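Local coordinates for polyguluronate lyase (Corynebacterium sp., PDB 1UAI), which probably cleaves the poly(alpha-L-guluronate) blocks of alginate as a lyase built on a jelly-roll beta-sandwich, at residues F103-A116 with V125-I137. Residues are numbered along the deposited sequence; the frame is centred on the assembly and turned at random.
Sequences FNHLPEVKPHLVGA and VTVFRLEGTSLYI
His-112 lies flat against Glu-131 across an antiparallel beta hairpin of the jelly-roll sandwich, formed by strands 112-119 and 124-131. The imidazole and carboxylate planes are only 6° apart, with Glu-131 OE2 over the ring centre and Glu-131 CG 3.6 Å from His-112 CD2. Lys-110 CG lies against the opposite face, toward the rim of the imidazole. Arg-129, its chain extended from CG to NE with CG anti to the backbone N (chi1 178°), reaches along its own strand to Glu-131, two residues on, where NE donates to OE2 at 2.7 Å in a salt bridge. Lys-110 NZ donates to His-112 ND1, to the backbone O of Gln-197 and to a water shared with Arg-129 NH2. Farther along this face, Val-114 CG1 packs 3.7 Å from Val-127 CB.

The other face points into the sandwich. Here Leu-130 CB sits squarely over the Phe-103 ring, 3.9 Å from its centroid, while Leu-130 CD2 presses on Phe-103 CB at 3.5 Å; Phe-103 belongs to strand 95-105 of the second sheet, so this CH-pi contact joins the two layers. Leu-135 CD1 approaches Phe-103 CE2 at 3.7 Å. Paired backbone bonds join Leu-113 and Leu-130, and within the type II' turn of residues 131-134 Gly-132 N donates to Pro-111 O at 3.0 Å.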
loop_
_atom_site.group_PDB
_atom_site.type_symbol
_atom_site.label_atom_id
_atom_site.label_comp_id
_atom_site.label_asym_id
_atom_site.label_seq_id
_atom_site.Cartn_x
_atom_site.Cartn_y
_atom_site.Cartn_z
ATOM N N PHE A 103 5.737 -5.914 -7.067
ATOM C CA PHE A 103 6.799 -5.156 -6.413
ATOM C C PHE A 103 7.844 -5.042 -7.527
ATOM O O PHE A 103 8.253 -6.059 -8.096
ATOM C CB PHE A 103 7.367 -5.934 -5.222
ATOM C CG PHE A 103 6.402 -6.088 -4.072
ATOM C CD1 PHE A 103 6.278 -5.094 -3.105
ATOM C CD2 PHE A 103 5.624 -7.236 -3.952
ATOM C CE1 PHE A 103 5.396 -5.244 -2.033
ATOM C CE2 PHE A 103 4.741 -7.395 -2.887
ATOM C CZ PHE A 103 4.628 -6.397 -1.925
ATOM N N ASN A 104 8.272 -3.820 -7.837
ATOM C CA ASN A 104 9.226 -3.596 -8.926
ATOM C C ASN A 104 10.656 -3.290 -8.517
ATOM O O ASN A 104 11.591 -3.568 -9.268
ATOM C CB ASN A 104 8.796 -2.408 -9.797
ATOM C CG ASN A 104 7.354 -2.472 -10.238
ATOM O OD1 ASN A 104 6.599 -1.518 -10.027
ATOM N ND2 ASN A 104 6.963 -3.572 -10.872
ATOM N N HIS A 105 10.830 -2.706 -7.341
ATOM C CA HIS A 105 12.154 -2.278 -6.925
ATOM C C HIS A 105 12.228 -2.260 -5.410
ATOM O O HIS A 105 11.238 -1.968 -4.738
ATOM C CB HIS A 105 12.375 -0.869 -7.492
ATOM C CG HIS A 105 13.806 -0.513 -7.745
ATOM N ND1 HIS A 105 14.628 0.012 -6.772
ATOM C CD2 HIS A 105 14.545 -0.557 -8.878
ATOM C CE1 HIS A 105 15.810 0.279 -7.296
ATOM N NE2 HIS A 105 15.786 -0.056 -8.573
ATOM N N LEU A 106 13.407 -2.560 -4.879
ATOM C CA LEU A 106 13.612 -2.589 -3.440
ATOM C C LEU A 106 14.784 -1.713 -3.037
ATOM O O LEU A 106 15.739 -1.548 -3.795
ATOM C CB LEU A 106 13.886 -4.022 -2.979
ATOM C CG LEU A 106 12.734 -5.015 -3.138
ATOM C CD1 LEU A 106 13.230 -6.428 -2.891
ATOM C CD2 LEU A 106 11.617 -4.653 -2.169
ATOM N N PRO A 107 14.722 -1.131 -1.834
ATOM C CA PRO A 107 15.826 -0.283 -1.384
ATOM C C PRO A 107 17.060 -1.132 -1.093
ATOM O O PRO A 107 16.965 -2.347 -0.894
ATOM C CB PRO A 107 15.261 0.386 -0.132
ATOM C CG PRO A 107 14.280 -0.625 0.386
ATOM C CD PRO A 107 13.612 -1.126 -0.865
ATOM N N GLU A 108 18.219 -0.485 -1.081
ATOM C CA GLU A 108 19.480 -1.158 -0.804
ATOM C C GLU A 108 19.595 -1.495 0.680
ATOM O O GLU A 108 18.922 -0.892 1.516
ATOM C CB GLU A 108 20.652 -0.249 -1.189
ATOM C CG GLU A 108 20.761 0.076 -2.668
ATOM C CD GLU A 108 21.135 -1.134 -3.499
ATOM O OE1 GLU A 108 22.101 -1.831 -3.124
ATOM O OE2 GLU A 108 20.473 -1.385 -4.527
ATOM N N VAL A 109 20.447 -2.473 0.985
ATOM C CA VAL A 109 20.742 -2.903 2.351
ATOM C C VAL A 109 19.609 -3.570 3.130
ATOM O O VAL A 109 19.790 -4.651 3.687
ATOM C CB VAL A 109 21.279 -1.715 3.186
ATOM C CG1 VAL A 109 21.803 -2.214 4.517
ATOM C CG2 VAL A 109 22.375 -0.989 2.418
ATOM N N LYS A 110 18.460 -2.903 3.186
ATOM C CA LYS A 110 17.274 -3.391 3.886
ATOM C C LYS A 110 16.185 -3.395 2.815
ATOM O O LYS A 110 15.369 -2.474 2.735
ATOM C CB LYS A 110 16.921 -2.424 5.021
ATOM C CG LYS A 110 15.831 -2.894 5.970
ATOM C CD LYS A 110 15.642 -1.898 7.108
ATOM C CE LYS A 110 14.663 -2.405 8.155
ATOM N NZ LYS A 110 13.289 -2.587 7.609
ATOM N N PRO A 111 16.166 -4.438 1.968
ATOM C CA PRO A 111 15.198 -4.581 0.874
ATOM C C PRO A 111 13.791 -4.950 1.328
ATOM O O PRO A 111 13.265 -6.001 0.955
ATOM C CB PRO A 111 15.837 -5.662 0.014
ATOM C CG PRO A 111 16.407 -6.579 1.053
ATOM C CD PRO A 111 17.039 -5.626 2.054
ATOM N N HIS A 112 13.181 -4.060 2.107
ATOM C CA HIS A 112 11.852 -4.282 2.666
ATOM C C HIS A 112 10.838 -3.285 2.114
ATOM O O HIS A 112 11.076 -2.076 2.113
ATOM C CB HIS A 112 11.919 -4.164 4.188
ATOM C CG HIS A 112 12.870 -5.125 4.836
ATOM N ND1 HIS A 112 13.109 -5.124 6.193
ATOM C CD2 HIS A 112 13.630 -6.121 4.321
ATOM C CE1 HIS A 112 13.973 -6.079 6.487
ATOM N NE2 HIS A 112 14.305 -6.700 5.369
ATOM N N LEU A 113 9.685 -3.794 1.689
ATOM C CA LEU A 113 8.657 -2.958 1.084
ATOM C C LEU A 113 7.253 -3.511 1.333
ATOM O O LEU A 113 7.012 -4.706 1.162
ATOM C CB LEU A 113 8.942 -2.878 -0.420
ATOM C CG LEU A 113 7.993 -2.144 -1.364
ATOM C CD1 LEU A 113 7.833 -0.694 -0.941
ATOM C CD2 LEU A 113 8.546 -2.233 -2.778
ATOM N N VAL A 114 6.332 -2.636 1.731
ATOM C CA VAL A 114 4.948 -3.026 2.006
ATOM C C VAL A 114 4.048 -2.549 0.857
ATOM O O VAL A 114 4.096 -1.378 0.467
ATOM C CB VAL A 114 4.487 -2.426 3.357
ATOM C CG1 VAL A 114 2.991 -2.596 3.539
ATOM C CG2 VAL A 114 5.238 -3.109 4.493
ATOM N N GLY A 115 3.226 -3.455 0.324
ATOM C CA GLY A 115 2.376 -3.116 -0.809
ATOM C C GLY A 115 0.873 -3.023 -0.612
ATOM O O GLY A 115 0.162 -2.571 -1.510
ATOM N N ALA A 116 0.381 -3.465 0.536
ATOM C CA ALA A 116 -1.042 -3.387 0.831
ATOM C C ALA A 116 -1.231 -3.646 2.308
ATOM O O ALA A 116 -0.451 -4.380 2.919
ATOM C CB ALA A 116 -1.818 -4.414 0.016
ATOM N N VAL A 125 -2.430 -3.632 11.003
ATOM C CA VAL A 125 -3.009 -4.872 11.508
ATOM C C VAL A 125 -2.389 -6.078 10.806
ATOM O O VAL A 125 -1.954 -7.030 11.451
ATOM C CB VAL A 125 -4.541 -4.861 11.307
ATOM C CG1 VAL A 125 -5.155 -6.147 11.836
ATOM C CG2 VAL A 125 -5.139 -3.653 12.019
ATOM N N THR A 126 -2.362 -6.029 9.481
ATOM C CA THR A 126 -1.773 -7.086 8.668
ATOM C C THR A 126 -1.471 -6.466 7.312
ATOM O O THR A 126 -2.280 -5.704 6.779
ATOM C CB THR A 126 -2.727 -8.298 8.510
ATOM O OG1 THR A 126 -2.159 -9.234 7.587
ATOM C CG2 THR A 126 -4.096 -7.863 8.017
ATOM N N VAL A 127 -0.296 -6.770 6.770
ATOM C CA VAL A 127 0.111 -6.207 5.490
ATOM C C VAL A 127 0.850 -7.228 4.629
ATOM O O VAL A 127 1.287 -8.273 5.120
ATOM C CB VAL A 127 1.064 -4.980 5.695
ATOM C CG1 VAL A 127 0.588 -4.123 6.856
ATOM C CG2 VAL A 127 2.491 -5.450 5.943
ATOM N N PHE A 128 0.958 -6.918 3.339
ATOM C CA PHE A 128 1.706 -7.738 2.388
ATOM C C PHE A 128 3.079 -7.071 2.398
ATOM O O PHE A 128 3.226 -5.917 1.978
ATOM C CB PHE A 128 1.088 -7.666 0.991
ATOM C CG PHE A 128 -0.086 -8.591 0.790
ATOM C CD1 PHE A 128 0.031 -9.713 -0.028
ATOM C CD2 PHE A 128 -1.309 -8.336 1.404
ATOM C CE1 PHE A 128 -1.053 -10.567 -0.233
ATOM C CE2 PHE A 128 -2.400 -9.184 1.206
ATOM C CZ PHE A 128 -2.269 -10.300 0.386
ATOM N N ARG A 129 4.073 -7.804 2.887
ATOM C CA ARG A 129 5.423 -7.287 3.042
ATOM C C ARG A 129 6.474 -8.121 2.321
ATOM O O ARG A 129 6.613 -9.319 2.577
ATOM C CB ARG A 129 5.748 -7.233 4.539
ATOM C CG ARG A 129 7.145 -6.747 4.889
ATOM C CD ARG A 129 7.422 -6.896 6.385
ATOM N NE ARG A 129 8.744 -6.385 6.735
ATOM C CZ ARG A 129 8.970 -5.208 7.309
ATOM N NH1 ARG A 129 7.961 -4.406 7.620
ATOM N NH2 ARG A 129 10.216 -4.816 7.545
ATOM N N LEU A 130 7.219 -7.483 1.424
ATOM C CA LEU A 130 8.274 -8.173 0.697
ATOM C C LEU A 130 9.639 -7.827 1.281
ATOM O O LEU A 130 9.939 -6.658 1.537
ATOM C CB LEU A 130 8.266 -7.785 -0.787
ATOM C CG LEU A 130 9.369 -8.417 -1.650
ATOM C CD1 LEU A 130 9.167 -9.927 -1.709
ATOM C CD2 LEU A 130 9.348 -7.825 -3.052
ATOM N N GLU A 131 10.447 -8.858 1.510
ATOM C CA GLU A 131 11.813 -8.698 2.000
ATOM C C GLU A 131 12.657 -9.542 1.046
ATOM O O GLU A 131 12.670 -10.768 1.141
ATOM C CB GLU A 131 11.957 -9.213 3.438
ATOM C CG GLU A 131 11.020 -8.531 4.424
ATOM C CD GLU A 131 11.372 -8.801 5.877
ATOM O OE1 GLU A 131 12.078 -9.791 6.160
ATOM O OE2 GLU A 131 10.930 -8.021 6.747
ATOM N N GLY A 132 13.339 -8.886 0.110
ATOM C CA GLY A 132 14.145 -9.612 -0.860
ATOM C C GLY A 132 13.223 -10.373 -1.797
ATOM O O GLY A 132 12.497 -9.766 -2.586
ATOM N N THR A 133 13.249 -11.703 -1.725
ATOM C CA THR A 133 12.375 -12.523 -2.555
ATOM C C THR A 133 11.358 -13.244 -1.672
ATOM O O THR A 133 10.638 -14.126 -2.136
ATOM C CB THR A 133 13.158 -13.580 -3.374
ATOM O OG1 THR A 133 13.805 -14.499 -2.488
ATOM C CG2 THR A 133 14.203 -12.905 -4.246
ATOM N N SER A 134 11.301 -12.864 -0.398
ATOM C CA SER A 134 10.367 -13.479 0.534
ATOM C C SER A 134 9.196 -12.557 0.821
ATOM O O SER A 134 9.359 -11.491 1.417
ATOM C CB SER A 134 11.075 -13.844 1.841
ATOM O OG SER A 134 11.968 -14.927 1.645
ATOM N N LEU A 135 8.019 -12.979 0.373
ATOM C CA LEU A 135 6.790 -12.224 0.567
ATOM C C LEU A 135 6.057 -12.793 1.776
ATOM O O LEU A 135 5.825 -14.001 1.859
ATOM C CB LEU A 135 5.904 -12.338 -0.675
ATOM C CG LEU A 135 4.533 -11.667 -0.598
ATOM C CD1 LEU A 135 4.692 -10.168 -0.376
ATOM C CD2 LEU A 135 3.768 -11.944 -1.879
ATOM N N TYR A 136 5.695 -11.914 2.705
ATOM C CA TYR A 136 5.003 -12.309 3.926
ATOM C C TYR A 136 3.679 -11.600 4.117
ATOM O O TYR A 136 3.446 -10.521 3.565
ATOM C CB TYR A 136 5.824 -11.932 5.158
ATOM C CG TYR A 136 7.203 -12.514 5.236
ATOM C CD1 TYR A 136 7.433 -13.715 5.895
ATOM C CD2 TYR A 136 8.290 -11.848 4.674
ATOM C CE1 TYR A 136 8.714 -14.239 6.003
ATOM C CE2 TYR A 136 9.573 -12.364 4.771
ATOM C CZ TYR A 136 9.779 -13.557 5.438
ATOM O OH TYR A 136 11.057 -14.060 5.548
ATOM N N ILE A 137 2.826 -12.231 4.916
ATOM C CA ILE A 137 1.579 -11.624 5.351
ATOM C C ILE A 137 1.927 -11.443 6.827
ATOM O O ILE A 137 2.253 -12.411 7.526
ATOM C CB ILE A 137 0.353 -12.549 5.246
ATOM C CG1 ILE A 137 0.096 -12.922 3.786
ATOM C CG2 ILE A 137 -0.864 -11.848 5.860
ATOM C CD1 ILE A 137 -0.043 -11.743 2.866
HETATM O O HOH W 1 11.303 -3.044 9.542
#